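Local coordinates for RNase NGR3 (Nicotiana glutinosa, PDB 1VD3), which probably cleaves RNA as a ribonuclease of the T2 family, and is caught here with the mononucleotide 2'-UMP in its pocket, at residues F40-L45 / D118-S123; P47-E50 / W54-N57. One frame throughout, in Å; residues are numbered along the deposited sequence.

Contact 1: F40-L45 / D118-S123. With U2P (phosphoric acid mono-[2-(2,4-dioxo-3,4-dihydro-2H-pyrimidin-1-yl)-4-hydroxy-5-hydroxymethyl-tetrahydro-furan-3-yl] ester), chain B.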
loop_
_atom_site.group_PDB
_atom_site.type_symbol
_atom_site.label_atom_id
_atom_site.label_comp_id
_atom_site.label_asym_id
_atom_site.label_seq_id
_atom_site.Cartn_x
_atom_site.Cartn_y
_atom_site.Cartn_z
ATOM N N PHE A 40 -1.577 1.736 8.568
ATOM C CA PHE A 40 -1.156 1.320 7.242
ATOM C C PHE A 40 -1.135 2.537 6.338
ATOM O O PHE A 40 -2.028 3.381 6.398
ATOM C CB PHE A 40 -2.102 0.262 6.672
ATOM C CG PHE A 40 -1.961 -1.079 7.324
ATOM C CD1 PHE A 40 -2.584 -1.348 8.538
ATOM C CD2 PHE A 40 -1.161 -2.062 6.748
ATOM C CE1 PHE A 40 -2.409 -2.574 9.170
ATOM C CE2 PHE A 40 -0.980 -3.289 7.371
ATOM C CZ PHE A 40 -1.604 -3.547 8.586
ATOM N N SER A 41 -0.098 2.623 5.515
ATOM C CA SER A 41 0.068 3.728 4.588
ATOM C C SER A 41 -0.051 3.211 3.162
ATOM O O SER A 41 0.009 2.009 2.917
ATOM C CB SER A 41 1.440 4.364 4.776
ATOM O OG SER A 41 2.457 3.435 4.451
ATOM N N ILE A 42 -0.209 4.127 2.221
ATOM C CA ILE A 42 -0.332 3.750 0.819
ATOM C C ILE A 42 1.038 3.590 0.170
ATOM O O ILE A 42 1.927 4.413 0.382
ATOM C CB ILE A 42 -1.101 4.838 0.029
ATOM C CG1 ILE A 42 -2.528 4.961 0.571
ATOM C CG2 ILE A 42 -1.096 4.511 -1.469
ATOM C CD1 ILE A 42 -3.210 6.265 0.205
ATOM N N HIS A 43 1.221 2.516 -0.593
ATOM C CA HIS A 43 2.469 2.350 -1.338
ATOM C C HIS A 43 2.092 2.834 -2.734
ATOM O O HIS A 43 2.759 3.697 -3.303
ATOM C CB HIS A 43 2.935 0.882 -1.398
ATOM C CG HIS A 43 4.107 0.657 -2.311
ATOM N ND1 HIS A 43 4.976 -0.404 -2.161
ATOM C CD2 HIS A 43 4.547 1.347 -3.392
ATOM C CE1 HIS A 43 5.898 -0.356 -3.107
ATOM N NE2 HIS A 43 5.660 0.697 -3.868
ATOM N N GLY A 44 1.009 2.280 -3.279
ATOM C CA GLY A 44 0.574 2.702 -4.601
ATOM C C GLY A 44 -0.685 2.041 -5.127
ATOM O O GLY A 44 -1.180 1.078 -4.552
ATOM N N LEU A 45 -1.211 2.588 -6.219
ATOM C CA LEU A 45 -2.405 2.062 -6.887
ATOM C C LEU A 45 -1.870 1.695 -8.273
ATOM O O LEU A 45 -1.540 2.579 -9.068
ATOM C CB LEU A 45 -3.474 3.153 -6.985
ATOM C CG LEU A 45 -4.801 2.797 -7.661
ATOM C CD1 LEU A 45 -5.435 1.586 -6.987
ATOM C CD2 LEU A 45 -5.728 4.003 -7.592
ATOM N N ASP A 118 -9.064 7.367 -0.842
ATOM C CA ASP A 118 -10.385 6.811 -0.554
ATOM C C ASP A 118 -10.342 5.316 -0.256
ATOM O O ASP A 118 -10.981 4.845 0.685
ATOM C CB ASP A 118 -11.353 7.053 -1.714
ATOM C CG ASP A 118 -11.802 8.500 -1.816
ATOM O OD1 ASP A 118 -11.562 9.271 -0.862
ATOM O OD2 ASP A 118 -12.407 8.860 -2.848
ATOM N N PHE A 119 -9.603 4.560 -1.058
ATOM C CA PHE A 119 -9.535 3.127 -0.820
ATOM C C PHE A 119 -8.761 2.760 0.434
ATOM O O PHE A 119 -9.015 1.718 1.035
ATOM C CB PHE A 119 -8.979 2.412 -2.055
ATOM C CG PHE A 119 -9.976 2.322 -3.173
ATOM C CD1 PHE A 119 -9.839 3.094 -4.321
ATOM C CD2 PHE A 119 -11.093 1.503 -3.049
ATOM C CE1 PHE A 119 -10.804 3.056 -5.325
ATOM C CE2 PHE A 119 -12.066 1.459 -4.049
ATOM C CZ PHE A 119 -11.920 2.238 -5.189
ATOM N N ARG A 120 -7.817 3.604 0.841
ATOM C CA ARG A 120 -7.081 3.309 2.062
ATOM C C ARG A 120 -8.092 3.420 3.210
ATOM O O ARG A 120 -8.142 2.572 4.106
ATOM C CB ARG A 120 -5.946 4.317 2.293
ATOM C CG ARG A 120 -4.964 3.863 3.377
ATOM C CD ARG A 120 -4.155 5.020 3.932
ATOM N NE ARG A 120 -5.003 5.915 4.714
ATOM C CZ ARG A 120 -5.333 5.718 5.987
ATOM N NH1 ARG A 120 -4.878 4.657 6.646
ATOM N NH2 ARG A 120 -6.145 6.570 6.595
ATOM N N LYS A 121 -8.909 4.465 3.165
ATOM C CA LYS A 121 -9.907 4.681 4.206
ATOM C C LYS A 121 -10.967 3.583 4.198
ATOM O O LYS A 121 -11.340 3.062 5.246
ATOM C CB LYS A 121 -10.569 6.052 4.027
ATOM C CG LYS A 121 -9.608 7.224 4.165
ATOM C CD LYS A 121 -10.321 8.562 3.988
ATOM C CE LYS A 121 -9.377 9.737 4.229
ATOM N NZ LYS A 121 -8.234 9.761 3.266
ATOM N N LYS A 122 -11.447 3.233 3.012
ATOM C CA LYS A 122 -12.463 2.195 2.884
ATOM C C LYS A 122 -11.967 0.841 3.381
ATOM O O LYS A 122 -12.699 0.127 4.072
ATOM C CB LYS A 122 -12.909 2.071 1.427
ATOM C CG LYS A 122 -13.613 3.303 0.885
ATOM C CD LYS A 122 -13.922 3.150 -0.597
ATOM C CE LYS A 122 -14.568 4.406 -1.161
ATOM N NZ LYS A 122 -14.807 4.299 -2.627
ATOM N N SER A 123 -10.728 0.487 3.040
ATOM C CA SER A 123 -10.179 -0.798 3.460
ATOM C C SER A 123 -10.038 -0.862 4.977
ATOM O O SER A 123 -10.087 -1.939 5.558
ATOM C CB SER A 123 -8.835 -1.070 2.776
ATOM O OG SER A 123 -7.849 -0.140 3.172
HETATM O "O5'" U2P B . 9.094 -5.268 -4.980
HETATM C "C5'" U2P B . 8.741 -5.134 -6.378
HETATM C "C4'" U2P B . 8.610 -3.649 -6.746
HETATM O "O4'" U2P B . 8.215 -3.530 -8.194
HETATM C "C1'" U2P B . 6.902 -2.818 -8.473
HETATM N N1 U2P B . 5.789 -3.654 -9.102
HETATM C C6 U2P B . 5.723 -4.943 -8.633
HETATM C C5 U2P B . 4.622 -5.795 -8.911
HETATM C C4 U2P B . 3.540 -5.274 -9.777
HETATM O O4 U2P B . 2.508 -5.903 -9.986
HETATM N N3 U2P B . 3.774 -3.985 -10.352
HETATM C C2 U2P B . 4.875 -3.137 -10.083
HETATM O O2 U2P B . 4.985 -2.075 -10.659
HETATM C "C2'" U2P B . 6.722 -2.071 -7.133
HETATM O "O2'" U2P B . 7.458 -0.812 -7.091
HETATM P P U2P B . 7.044 0.557 -7.746
HETATM O O1P U2P B . 7.772 1.789 -7.917
HETATM O O2P U2P B . 6.102 0.288 -8.875
HETATM O O3P U2P B . 6.150 1.066 -6.720
HETATM C "C3'" U2P B . 7.373 -2.992 -6.087
HETATM O "O3'" U2P B . 7.788 -2.163 -4.940
#

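Contact 2: P47-E50 / W54-N57. With U2P (phosphoric acid mono-[2-(2,4-dioxo-3,4-dihydro-2H-pyrimidin-1-yl)-4-hydroxy-5-hydroxymethyl-tetrahydro-furan-3-yl] ester), chain B.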
loop_
_atom_site.group_PDB
_atom_site.type_symbol
_atom_site.label_atom_id
_atom_site.label_comp_id
_atom_site.label_asym_id
_atom_site.label_seq_id
_atom_site.Cartn_x
_atom_site.Cartn_y
_atom_site.Cartn_z
ATOM N N PRO A 47 -2.127 -0.174 -12.065
ATOM C CA PRO A 47 -2.921 -0.768 -13.143
ATOM C C PRO A 47 -2.203 -2.087 -13.465
ATOM O O PRO A 47 -0.974 -2.106 -13.560
ATOM C CB PRO A 47 -2.779 0.248 -14.271
ATOM C CG PRO A 47 -2.640 1.555 -13.532
ATOM C CD PRO A 47 -1.691 1.189 -12.416
ATOM N N ASN A 48 -2.947 -3.177 -13.622
ATOM C CA ASN A 48 -2.335 -4.482 -13.895
ATOM C C ASN A 48 -3.119 -5.287 -14.935
ATOM O O ASN A 48 -4.274 -4.976 -15.236
ATOM C CB ASN A 48 -2.254 -5.284 -12.586
ATOM C CG ASN A 48 -1.121 -6.296 -12.574
ATOM O OD1 ASN A 48 -1.201 -7.352 -13.207
ATOM N ND2 ASN A 48 -0.054 -5.980 -11.844
ATOM N N TYR A 49 -2.474 -6.321 -15.477
ATOM C CA TYR A 49 -3.093 -7.219 -16.454
ATOM C C TYR A 49 -3.348 -8.547 -15.750
ATOM O O TYR A 49 -2.649 -8.898 -14.804
ATOM C CB TYR A 49 -2.152 -7.489 -17.630
ATOM C CG TYR A 49 -1.831 -6.297 -18.494
ATOM C CD1 TYR A 49 -0.542 -6.112 -18.992
ATOM C CD2 TYR A 49 -2.818 -5.380 -18.859
ATOM C CE1 TYR A 49 -0.240 -5.049 -19.832
ATOM C CE2 TYR A 49 -2.526 -4.310 -19.703
ATOM C CZ TYR A 49 -1.232 -4.153 -20.184
ATOM O OH TYR A 49 -0.929 -3.100 -21.014
ATOM N N GLU A 50 -4.338 -9.296 -16.219
ATOM C CA GLU A 50 -4.629 -10.583 -15.617
ATOM C C GLU A 50 -3.571 -11.627 -15.974
ATOM O O GLU A 50 -3.549 -12.721 -15.406
ATOM C CB GLU A 50 -6.025 -11.055 -16.035
ATOM C CG GLU A 50 -7.128 -10.392 -15.226
ATOM C CD GLU A 50 -8.512 -10.877 -15.594
ATOM O OE1 GLU A 50 -8.640 -12.041 -16.031
ATOM O OE2 GLU A 50 -9.471 -10.096 -15.431
ATOM N N TRP A 54 2.040 -5.915 -16.546
ATOM C CA TRP A 54 1.349 -4.651 -16.338
ATOM C C TRP A 54 1.955 -3.537 -17.166
ATOM O O TRP A 54 3.115 -3.610 -17.588
ATOM C CB TRP A 54 1.419 -4.254 -14.861
ATOM C CG TRP A 54 2.821 -3.975 -14.401
ATOM C CD1 TRP A 54 3.525 -2.815 -14.559
ATOM C CD2 TRP A 54 3.712 -4.902 -13.768
ATOM N NE1 TRP A 54 4.802 -2.963 -14.065
ATOM C CE2 TRP A 54 4.943 -4.235 -13.576
ATOM C CE3 TRP A 54 3.590 -6.234 -13.351
ATOM C CZ2 TRP A 54 6.045 -4.858 -12.978
ATOM C CZ3 TRP A 54 4.682 -6.852 -12.758
ATOM C CH2 TRP A 54 5.897 -6.162 -12.579
ATOM N N PRO A 55 1.169 -2.484 -17.416
ATOM C CA PRO A 55 1.663 -1.349 -18.189
ATOM C C PRO A 55 2.352 -0.423 -17.183
ATOM O O PRO A 55 1.994 -0.407 -16.001
ATOM C CB PRO A 55 0.383 -0.743 -18.744
ATOM C CG PRO A 55 -0.566 -0.926 -17.593
ATOM C CD PRO A 55 -0.281 -2.361 -17.172
ATOM N N GLN A 56 3.356 0.319 -17.632
ATOM C CA GLN A 56 4.040 1.255 -16.749
ATOM C C GLN A 56 4.681 2.352 -17.578
ATOM O O GLN A 56 5.036 2.131 -18.737
ATOM C CB GLN A 56 5.096 0.542 -15.892
ATOM C CG GLN A 56 6.277 -0.039 -16.649
ATOM C CD GLN A 56 7.379 -0.490 -15.713
ATOM O OE1 GLN A 56 7.159 -1.323 -14.834
ATOM N NE2 GLN A 56 8.574 0.064 -15.890
ATOM N N ASN A 57 4.804 3.538 -16.988
ATOM C CA ASN A 57 5.398 4.686 -17.671
ATOM C C ASN A 57 4.690 4.904 -19.003
ATOM O O ASN A 57 5.326 4.960 -20.055
ATOM C CB ASN A 57 6.891 4.443 -17.905
ATOM C CG ASN A 57 7.630 4.085 -16.628
ATOM O OD1 ASN A 57 8.160 2.982 -16.494
ATOM N ND2 ASN A 57 7.666 5.016 -15.681
HETATM O "O5'" U2P B . 9.094 -5.268 -4.980
HETATM C "C5'" U2P B . 8.741 -5.134 -6.378
HETATM C "C4'" U2P B . 8.610 -3.649 -6.746
HETATM O "O4'" U2P B . 8.215 -3.530 -8.194
HETATM C "C1'" U2P B . 6.902 -2.818 -8.473
HETATM N N1 U2P B . 5.789 -3.654 -9.102
HETATM C C6 U2P B . 5.723 -4.943 -8.633
HETATM C C5 U2P B . 4.622 -5.795 -8.911
HETATM C C4 U2P B . 3.540 -5.274 -9.777
HETATM O O4 U2P B . 2.508 -5.903 -9.986
HETATM N N3 U2P B . 3.774 -3.985 -10.352
HETATM C C2 U2P B . 4.875 -3.137 -10.083
HETATM O O2 U2P B . 4.985 -2.075 -10.659
HETATM C "C2'" U2P B . 6.722 -2.071 -7.133
HETATM O "O2'" U2P B . 7.458 -0.812 -7.091
HETATM P P U2P B . 7.044 0.557 -7.746
HETATM O O1P U2P B . 7.772 1.789 -7.917
HETATM O O2P U2P B . 6.102 0.288 -8.875
HETATM O O3P U2P B . 6.150 1.066 -6.720
HETATM C "C3'" U2P B . 7.373 -2.992 -6.087
HETATM O "O3'" U2P B . 7.788 -2.163 -4.940
HETATM O O HOH W 1 0.878 -0.049 -13.631
#

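Contact 1: F40-L45 / D118-S123
Two torsions set up the meeting of Ile42 and Arg120: CG1 of Ile42 stands anti to its carbonyl carbon (chi1 -63°), which carries CG1 and CD1 out to the helix, while a bend in Arg120 (chi3 69°) turns its end along the strand, so that NH1 comes to O of Phe40. The methylene part of the arginine does the packing. CD of Arg120 lies 3.7 Å from CG1 of Ile42, and CB of Arg120 is 4.0 Å from CD1 of Ile42, the two chains crossing at a slant. Beyond them, NH1 of Arg120 gives a weak, bent hydrogen bond to O of Phe40 at 3.1 Å; its stronger tie is a salt bridge to Asp39, so one nitrogen serves both neighbouring residues. The strand belongs to the antiparallel sheet of an RNase T2 fold, and Ile42 to Leu45 fall within the hydrophobic-His-Gly-Leu-Trp-Pro signature of the family. Here a classic beta bulge sets His43 and Gly44 together opposite Val14 of strand 10-16. While Ile42 is turned to helix 109-123, where Ala116 and Leu117 also touch it, His43 serves the nucleotide. NE2 of His43 donates to O3P of the bound 2'-UMP at 2.9 Å (142° at the hydrogen), with the phosphate oxygen near the plane of the ring, and CE1 of His43 lies 3.2 Å from the ribose O3'. At the other nitrogen, ND1 is hydrogen-bonded to Gln175, a second-shell contact that fixes the ring's rotation; Trp46 meets the imidazole edge-to-face. With an alanine in place of His43, O3P would probably lose this donor and the Gln175 amide oxygen its mate. 2'-UMP is also hydrogen-bonded to His96, Lys100 and His101, in keeping with the predicted catalytic role of His43 and His101.

Contact 2: P47-E50 / W54-N57
Trp54 starts its path against Pro47 and Asn48: its CB sits 3.5 Å from O of Pro47 and 4.0 Å from CG of Asn48, whose amide plane is inclined to the indole by about 45°. From there CG, placed between the backbone N and the carbonyl carbon (chi1 65°), sends the ring out beneath the uracil of 2'-UMP. N3 of the base stands over the centre of one indole face, 3.4 Å from CE2 of Trp54; farther out, CZ2 reaches C2 of the base at 3.6 Å, and CE3 and CZ3 run under C4. The rotation of the indole is secured at NE1, which donates to OE1 of Gln56 (3.0 Å) on a lone pair in the carbonyl plane. This is one of the base-binding sites of a T2 ribonuclease, built where strand 41-48 ends and the chain turns back; Asn48 and Trp54 also line the site in complexes with AMP and GMP. Behind the pocket, CD of Pro55 sits over one face of the Tyr49 ring, toward its rim, in a CH-pi contact, 3.8 Å from the ring centroid and 18° off the normal. Pro47 and Pro55 touch through CB and CG, and one water donates to both backbone oxygens, at 2.8 Å to O of Pro47 and 2.6 Å to O of Pro55.

Overall arrangement
From the N terminus, strand 10-16 comes first and later pairs antiparallel with strand 41-48, the element both contacts share. Residues 40-45 open contact 1 at the start of that strand; residues 47-50 follow almost at once at its far end, and after three intervening residues contact 2 closes a short loop with 54-57. The chain then runs through helices 73-79 and 91-102 before helix 109-123 returns to close contact 1, so the smaller loop is nested in the larger. Contact 1 ties sheet to helix near the middle of the molecule, contact 2 sheet edge to loop. Their centres lie about 19 Å apart, yet 2'-UMP spans them, phosphate toward 40-45 and base on 54-57.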